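PDB 3R4R: putative fimbrium tip subunit Fim1F from Parabacteroides distasonis, which probably forms part of the tip of a fimbrium, the kind of cell-surface filament that mediates adhesion and biofilm formation. Local coordinates for residues A[112-115]-A[116-119]. Numbering follows the deposited sequence.
Sequences SPFD and NLTT
Phe-114 and Leu-117 are the first and last residues of a type I beta turn, joined by a hydrogen bond of 3.1 Å from Leu-117 N to Phe-114 O. On the side-chain level, Leu-117 CD1 lies 3.9 Å from Phe-114 CB and meets the ring at its edge, near the ring plane. Chi1 of Leu-117 (-55°) puts CG beside its backbone N, 3.5 Å from Phe-114 O, and chi2 (178°) then extends CD1 toward CA and CB of Phe-114. Pro-113 CG lies over one face of the Phe-114 ring, 3.7 Å above its plane and toward the rim. Leu-117 and Phe-114 both touch Tyr-127. Shortening Leu-117 to an alanine would probably take away the methyl packed against CB and the ring edge of Phe-114 and open a gap beside Tyr-127.

An earlier type I turn runs from Ser-112 to Asp-115. Ser-112 OG donates to Asp-115 OD1 at 2.7 Å, arriving from above the carboxylate plane. The same OG accepts from Phe-114 N at 3.1 Å. Asn-63 ND2 also binds Asp-115 OD1, and Ser-112 N adds weak bonds to the carboxylate. Arg-58 NH2 bonds Asp-115 O and ties the second turn to strand 58-65. The Phe-114 ring meets that of His-48 on strand 46-52. The arrangement is two overlapping type I turns, the first carrying an ST turn at Ser-112, in the long loop between strands 96-104 and 131-132.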
# COMPACT_ATOMS: atom_id res chain seq x y z
N SER A 112 2.10 -7.22 -16.63
CA SER A 112 1.86 -6.12 -15.70
C SER A 112 1.75 -4.80 -16.45
O SER A 112 2.30 -4.67 -17.56
CB SER A 112 2.94 -6.03 -14.63
OG SER A 112 4.06 -5.28 -15.07
N PRO A 113 1.12 -3.76 -15.85
CA PRO A 113 1.11 -2.43 -16.51
C PRO A 113 2.51 -1.73 -16.53
O PRO A 113 2.62 -0.64 -17.08
CB PRO A 113 0.12 -1.63 -15.65
CG PRO A 113 0.08 -2.29 -14.36
CD PRO A 113 0.38 -3.73 -14.57
N PHE A 114 3.57 -2.36 -15.97
CA PHE A 114 4.92 -1.77 -15.84
C PHE A 114 5.93 -2.37 -16.82
O PHE A 114 7.10 -1.95 -16.83
CB PHE A 114 5.42 -2.01 -14.40
CG PHE A 114 4.34 -1.88 -13.34
CD1 PHE A 114 3.85 -0.65 -12.97
CD2 PHE A 114 3.83 -3.01 -12.72
CE1 PHE A 114 2.81 -0.54 -12.05
CE2 PHE A 114 2.80 -2.90 -11.78
CZ PHE A 114 2.30 -1.66 -11.45
N ASP A 115 5.48 -3.33 -17.64
CA ASP A 115 6.32 -4.08 -18.58
C ASP A 115 7.03 -3.20 -19.62
O ASP A 115 8.12 -3.58 -20.05
CB ASP A 115 5.49 -5.12 -19.33
CG ASP A 115 5.02 -6.27 -18.49
OD1 ASP A 115 5.31 -6.28 -17.28
OD2 ASP A 115 4.42 -7.19 -19.04
N ASN A 116 6.45 -2.07 -20.02
CA ASN A 116 7.04 -1.20 -21.02
C ASN A 116 7.88 -0.08 -20.38
O ASN A 116 8.37 0.79 -21.11
CB ASN A 116 5.95 -0.58 -21.92
CG ASN A 116 4.85 0.13 -21.16
OD1 ASN A 116 4.50 -0.22 -20.01
ND2 ASN A 116 4.22 1.09 -21.83
N LEU A 117 8.05 -0.08 -19.05
CA LEU A 117 8.83 0.96 -18.33
C LEU A 117 10.31 0.53 -18.35
O LEU A 117 10.70 -0.44 -17.72
CB LEU A 117 8.29 1.16 -16.90
CG LEU A 117 6.79 1.49 -16.78
CD1 LEU A 117 6.40 1.62 -15.32
CD2 LEU A 117 6.42 2.77 -17.54
N THR A 118 11.12 1.24 -19.14
CA THR A 118 12.50 0.86 -19.43
C THR A 118 13.53 1.54 -18.48
O THR A 118 14.69 1.13 -18.47
CB THR A 118 12.82 1.22 -20.87
OG1 THR A 118 12.53 2.59 -21.05
CG2 THR A 118 11.97 0.43 -21.86
N THR A 119 13.10 2.55 -17.69
CA THR A 119 13.96 3.24 -16.71
C THR A 119 13.21 3.47 -15.41
O THR A 119 12.00 3.61 -15.44
CB THR A 119 14.51 4.59 -17.25
OG1 THR A 119 13.44 5.53 -17.48
CG2 THR A 119 15.40 4.44 -18.48